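Local coordinates for cysteine hydrolase (Pseudomonas syringae pv. phaseolicola 1448A, PDB 3IRV), which is probably a hydrolase of the isochorismatase-like cysteine hydrolase family, at residues Gln64-Tyr69 against Arg135-Asp140; Thr23-Val28 against Gln54-Ala59. One frame throughout, in Å; residues are numbered along the deposited sequence.

Interaction 1 (Gln64-Tyr69 against Arg135-Asp140); sequences QVMVIY and RARDVD
R137 reaches from the turn after helix 130-136 to the start of strand 66-72, where its side chain lies alongside that of M66, the two running past each other in opposite directions. The two side chains come closest where the methyl CE of M66 meets CD of R137, 3.3 Å apart. Nearer the strand, CB of M66 lies over one face of the guanidinium, 3.8 Å above its plane and displaced toward the rim. A bend at the last torsion of M66 (chi3 42°) turns CE back to R137, and the same methyl meets CG2 of V139 at 4.0 Å. At the edge of the guanidinium, near its plane, NH2 gives a weak hydrogen bond to the carbonyl O of Q64 (3.1 Å, N-H...O angle 129°). A water joins the two sides as well, accepting from the backbone N of M66 at 2.9 Å and, weakly, from NE of R137.

Two Schellman motifs place these groups. Q64, with positive phi, closes helix 50-62 and leads into the strand; D138, also with positive phi, ends helix 130-136, and its carbonyl O is held by R22. Within helix 130-136, V133 packs on M66 and L134 on V139. R137 thus joins two helix ends through an apolar stem and a polar head, and its charge is probably met here by carbonyl and water dipoles, since neither segment brings a carboxylate to the guanidinium.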
loop_
_atom_site.group_PDB
_atom_site.type_symbol
_atom_site.label_atom_id
_atom_site.label_comp_id
_atom_site.label_asym_id
_atom_site.label_seq_id
_atom_site.Cartn_x
_atom_site.Cartn_y
_atom_site.Cartn_z
ATOM N N GLN A 64 -3.875 -26.894 12.717
ATOM C CA GLN A 64 -2.420 -26.783 12.543
ATOM C C GLN A 64 -2.067 -25.718 11.489
ATOM O O GLN A 64 -1.085 -25.850 10.741
ATOM C CB GLN A 64 -1.796 -28.154 12.202
ATOM C CG GLN A 64 -1.410 -29.019 13.402
ATOM C CD GLN A 64 -2.552 -29.254 14.371
ATOM O OE1 GLN A 64 -3.619 -29.742 13.989
ATOM N NE2 GLN A 64 -2.335 -28.905 15.637
ATOM N N VAL A 65 -2.896 -24.675 11.422
ATOM C CA VAL A 65 -2.630 -23.530 10.559
ATOM C C VAL A 65 -1.802 -22.557 11.425
ATOM O O VAL A 65 -2.249 -22.156 12.506
ATOM C CB VAL A 65 -3.933 -22.849 10.077
ATOM C CG1 VAL A 65 -3.636 -21.489 9.422
ATOM C CG2 VAL A 65 -4.679 -23.755 9.087
ATOM N N MET A 66 -0.594 -22.222 10.969
ATOM C CA MET A 66 0.321 -21.379 11.752
ATOM C C MET A 66 -0.279 -20.019 12.030
ATOM O O MET A 66 -0.876 -19.419 11.149
ATOM C CB MET A 66 1.668 -21.200 11.019
ATOM C CG MET A 66 2.686 -20.267 11.726
ATOM S SD MET A 66 4.381 -20.289 11.015
ATOM C CE MET A 66 3.910 -20.276 9.313
ATOM N N VAL A 67 -0.144 -19.563 13.276
ATOM C CA VAL A 67 -0.597 -18.247 13.682
ATOM C C VAL A 67 0.614 -17.351 13.933
ATOM O O VAL A 67 1.493 -17.708 14.731
ATOM C CB VAL A 67 -1.408 -18.326 14.986
ATOM C CG1 VAL A 67 -1.706 -16.943 15.513
ATOM C CG2 VAL A 67 -2.707 -19.098 14.737
ATOM N N ILE A 68 0.626 -16.190 13.274
ATOM C CA ILE A 68 1.724 -15.215 13.387
ATOM C C ILE A 68 1.165 -13.883 13.847
ATOM O O ILE A 68 0.235 -13.366 13.236
ATOM C CB ILE A 68 2.404 -14.994 12.024
ATOM C CG1 ILE A 68 2.955 -16.334 11.515
ATOM C CG2 ILE A 68 3.512 -13.918 12.132
ATOM C CD1 ILE A 68 3.399 -16.363 10.030
ATOM N N TYR A 69 1.727 -13.326 14.914
ATOM C CA TYR A 69 1.347 -11.983 15.357
ATOM C C TYR A 69 2.394 -10.989 14.888
ATOM O O TYR A 69 3.579 -11.256 15.020
ATOM C CB TYR A 69 1.314 -11.918 16.879
ATOM C CG TYR A 69 0.257 -12.756 17.542
ATOM C CD1 TYR A 69 -0.901 -12.143 18.040
ATOM C CD2 TYR A 69 0.424 -14.158 17.731
ATOM C CE1 TYR A 69 -1.896 -12.895 18.697
ATOM C CE2 TYR A 69 -0.564 -14.913 18.376
ATOM C CZ TYR A 69 -1.722 -14.271 18.860
ATOM O OH TYR A 69 -2.674 -15.065 19.517
ATOM N N ARG A 135 8.056 -18.792 4.150
ATOM C CA ARG A 135 8.632 -19.674 3.117
ATOM C C ARG A 135 9.286 -20.917 3.705
ATOM O O ARG A 135 9.238 -21.971 3.088
ATOM C CB ARG A 135 9.618 -18.932 2.204
ATOM C CG ARG A 135 8.972 -17.813 1.363
ATOM C CD ARG A 135 7.878 -18.334 0.408
ATOM N NE ARG A 135 7.424 -17.278 -0.505
ATOM C CZ ARG A 135 6.402 -17.366 -1.346
ATOM N NH1 ARG A 135 5.676 -18.476 -1.433
ATOM N NH2 ARG A 135 6.104 -16.310 -2.116
ATOM N N ALA A 136 9.849 -20.803 4.918
ATOM C CA ALA A 136 10.421 -21.995 5.587
ATOM C C ALA A 136 9.364 -23.103 5.762
ATOM O O ALA A 136 9.686 -24.306 5.712
ATOM C CB ALA A 136 11.020 -21.608 6.932
ATOM N N ARG A 137 8.105 -22.703 5.961
ATOM C CA ARG A 137 6.998 -23.659 6.142
ATOM C C ARG A 137 6.289 -23.988 4.813
ATOM O O ARG A 137 5.301 -24.721 4.797
ATOM C CB ARG A 137 5.988 -23.090 7.150
ATOM C CG ARG A 137 4.986 -24.115 7.698
ATOM C CD ARG A 137 3.876 -23.423 8.454
ATOM N NE ARG A 137 2.873 -24.307 9.043
ATOM C CZ ARG A 137 2.973 -24.861 10.249
ATOM N NH1 ARG A 137 4.056 -24.654 11.006
ATOM N NH2 ARG A 137 1.991 -25.634 10.697
ATOM N N ASP A 138 6.788 -23.413 3.716
ATOM C CA ASP A 138 6.208 -23.541 2.377
ATOM C C ASP A 138 4.793 -22.946 2.319
ATOM O O ASP A 138 3.925 -23.452 1.581
ATOM C CB ASP A 138 6.198 -24.999 1.869
ATOM C CG ASP A 138 6.154 -25.097 0.337
ATOM O OD1 ASP A 138 6.545 -24.132 -0.375
ATOM O OD2 ASP A 138 5.708 -26.158 -0.147
ATOM N N VAL A 139 4.550 -21.906 3.118
ATOM C CA VAL A 139 3.236 -21.252 3.085
ATOM C C VAL A 139 3.158 -20.348 1.868
ATOM O O VAL A 139 4.121 -19.636 1.570
ATOM C CB VAL A 139 3.025 -20.409 4.356
ATOM C CG1 VAL A 139 1.837 -19.449 4.200
ATOM C CG2 VAL A 139 2.861 -21.335 5.565
ATOM N N ASP A 140 2.025 -20.392 1.163
ATOM C CA ASP A 140 1.809 -19.456 0.044
ATOM C C ASP A 140 0.473 -18.710 0.130
ATOM O O ASP A 140 0.111 -17.951 -0.782
ATOM C CB ASP A 140 1.958 -20.161 -1.317
ATOM C CG ASP A 140 0.795 -21.093 -1.641
ATOM O OD1 ASP A 140 -0.059 -21.366 -0.775
ATOM O OD2 ASP A 140 0.743 -21.576 -2.799
HETATM O O HOH W 1 0.307 -23.700 8.590
#

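Interaction 2 (Thr23-Val28 against Gln54-Ala59); sequences TAVIVV and QKLLQA
V25 and V27 of strand 23-28 meet L56 and L57 of helix 50-62 in the alpha/beta fold of the isochorismatase family, where this helix packs on a parallel sheet. Helix 50-62 is part of the right-handed beta-alpha-beta crossover that links strand 23-28 to its parallel neighbour, strand 66-72. The axes of the two segments approach to 10.1 Å and run roughly antiparallel, at 149°. Alternate strand residues turn their side chains to the helix, so V25 and V27 form two neighbouring bumps on this face of the sheet.

The helix answers with two leucines. CD2 of L57 lies in the hollow between the valines, 3.7 Å from CG1 of V25 and 3.8 Å from CG2 of V27. L57 and V27 meet tip to tip, whereas V25 is crossed at a slant. CD2 of L56 meets CG1 of V25 tip to tip at 3.7 Å; with CG anti to the backbone N (chi1 175°) the side chain extends toward the strand. The CG1 methyl of V25 therefore fits between two leucine ends. All four side chains are buried and no hydrogen bond spans the contact.

L57 also touches V67 and Y69 of the adjacent strand, while T210 and V213 of helix 210-220 adjoin L56. At the V27 end, the second methyl of L57 adds a looser touch, CD1 standing 4.1 Å from CG2 of V27.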
loop_
_atom_site.group_PDB
_atom_site.type_symbol
_atom_site.label_atom_id
_atom_site.label_comp_id
_atom_site.label_asym_id
_atom_site.label_seq_id
_atom_site.Cartn_x
_atom_site.Cartn_y
_atom_site.Cartn_z
ATOM N N THR A 23 -0.922 -22.543 4.647
ATOM C CA THR A 23 -1.653 -21.337 5.042
ATOM C C THR A 23 -1.157 -20.820 6.393
ATOM O O THR A 23 -0.787 -21.613 7.268
ATOM C CB THR A 23 -3.163 -21.659 5.130
ATOM O OG1 THR A 23 -3.585 -22.171 3.864
ATOM C CG2 THR A 23 -4.026 -20.418 5.434
ATOM N N ALA A 24 -1.144 -19.492 6.563
ATOM C CA ALA A 24 -0.911 -18.921 7.877
ATOM C C ALA A 24 -1.901 -17.797 8.130
ATOM O O ALA A 24 -2.325 -17.123 7.200
ATOM C CB ALA A 24 0.471 -18.360 7.977
ATOM N N VAL A 25 -2.196 -17.573 9.408
ATOM C CA VAL A 25 -2.991 -16.408 9.827
ATOM C C VAL A 25 -2.037 -15.357 10.333
ATOM O O VAL A 25 -1.138 -15.664 11.118
ATOM C CB VAL A 25 -3.943 -16.768 11.001
ATOM C CG1 VAL A 25 -4.613 -15.510 11.609
ATOM C CG2 VAL A 25 -4.976 -17.802 10.523
ATOM N N ILE A 26 -2.232 -14.127 9.871
ATOM C CA ILE A 26 -1.408 -13.020 10.333
ATOM C C ILE A 26 -2.284 -12.027 11.105
ATOM O O ILE A 26 -3.246 -11.456 10.573
ATOM C CB ILE A 26 -0.674 -12.312 9.187
ATOM C CG1 ILE A 26 0.107 -13.328 8.339
ATOM C CG2 ILE A 26 0.264 -11.233 9.750
ATOM C CD1 ILE A 26 0.768 -12.707 7.128
ATOM N N VAL A 27 -1.957 -11.852 12.390
ATOM C CA VAL A 27 -2.711 -10.947 13.274
ATOM C C VAL A 27 -1.917 -9.645 13.396
ATOM O O VAL A 27 -0.862 -9.593 14.063
ATOM C CB VAL A 27 -2.909 -11.559 14.684
ATOM C CG1 VAL A 27 -3.777 -10.645 15.511
ATOM C CG2 VAL A 27 -3.550 -12.985 14.595
ATOM N N VAL A 28 -2.397 -8.615 12.706
ATOM C CA VAL A 28 -1.623 -7.382 12.578
ATOM C C VAL A 28 -1.850 -6.420 13.743
ATOM O O VAL A 28 -2.966 -5.882 13.901
ATOM C CB VAL A 28 -1.962 -6.670 11.255
ATOM C CG1 VAL A 28 -1.077 -5.415 11.081
ATOM C CG2 VAL A 28 -1.844 -7.660 10.059
ATOM N N GLN A 54 -10.584 -14.160 17.863
ATOM C CA GLN A 54 -10.484 -15.280 18.817
ATOM C C GLN A 54 -10.989 -16.595 18.202
ATOM O O GLN A 54 -10.336 -17.651 18.317
ATOM C CB GLN A 54 -11.286 -14.957 20.078
ATOM C CG GLN A 54 -10.677 -13.927 20.977
ATOM C CD GLN A 54 -11.569 -13.622 22.171
ATOM O OE1 GLN A 54 -12.798 -13.597 22.052
ATOM N NE2 GLN A 54 -10.947 -13.356 23.326
ATOM N N LYS A 55 -12.135 -16.527 17.528
ATOM C CA LYS A 55 -12.689 -17.698 16.839
ATOM C C LYS A 55 -11.743 -18.202 15.749
ATOM O O LYS A 55 -11.516 -19.405 15.618
ATOM C CB LYS A 55 -14.059 -17.370 16.243
ATOM C CG LYS A 55 -15.132 -17.057 17.271
ATOM C CD LYS A 55 -16.447 -16.807 16.551
ATOM C CE LYS A 55 -17.640 -16.857 17.496
ATOM N NZ LYS A 55 -17.782 -15.582 18.243
ATOM N N LEU A 56 -11.191 -17.265 14.983
ATOM C CA LEU A 56 -10.251 -17.584 13.921
ATOM C C LEU A 56 -9.038 -18.319 14.460
ATOM O O LEU A 56 -8.636 -19.355 13.893
ATOM C CB LEU A 56 -9.795 -16.312 13.196
ATOM C CG LEU A 56 -8.715 -16.525 12.133
ATOM C CD1 LEU A 56 -9.216 -17.419 10.978
ATOM C CD2 LEU A 56 -8.258 -15.155 11.635
ATOM N N LEU A 57 -8.455 -17.800 15.552
ATOM C CA LEU A 57 -7.226 -18.397 16.088
ATOM C C LEU A 57 -7.493 -19.794 16.669
ATOM O O LEU A 57 -6.710 -20.711 16.461
ATOM C CB LEU A 57 -6.527 -17.476 17.109
ATOM C CG LEU A 57 -6.179 -16.085 16.543
ATOM C CD1 LEU A 57 -5.339 -15.271 17.524
ATOM C CD2 LEU A 57 -5.469 -16.186 15.185
ATOM N N GLN A 58 -8.634 -19.957 17.324
ATOM C CA GLN A 58 -9.020 -21.262 17.846
ATOM C C GLN A 58 -9.146 -22.273 16.696
ATOM O O GLN A 58 -8.631 -23.385 16.800
ATOM C CB GLN A 58 -10.308 -21.129 18.647
ATOM C CG GLN A 58 -10.878 -22.424 19.175
ATOM C CD GLN A 58 -12.262 -22.221 19.792
ATOM O OE1 GLN A 58 -13.147 -21.583 19.197
ATOM N NE2 GLN A 58 -12.454 -22.764 20.991
ATOM N N ALA A 59 -9.780 -21.880 15.592
ATOM C CA ALA A 59 -9.896 -22.802 14.442
ATOM C C ALA A 59 -8.561 -23.093 13.773
ATOM O O ALA A 59 -8.272 -24.239 13.419
ATOM C CB ALA A 59 -10.889 -22.300 13.428
#

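From the N terminus, strand 23-28 comes first, and interaction 2 closes the loop that brings helix 50-62 back over it. The chain then leaves that helix, turns at Q64, where interaction 1 opens, and enters strand 66-72; this second loop closes only at residues 135-140, at the end of helix 130-136 and in the turn that follows. The loops follow in series, neither nested nor crossed. They meet in the sheet, where strands 23-28 and 66-72 are parallel neighbours: N of I68 lies 2.8 Å from O of V25, a probable hydrogen bond. Interaction 2 ties helix 50-62 to the sheet, and interaction 1 ties the end of helix 130-136 to the start of strand 66-72.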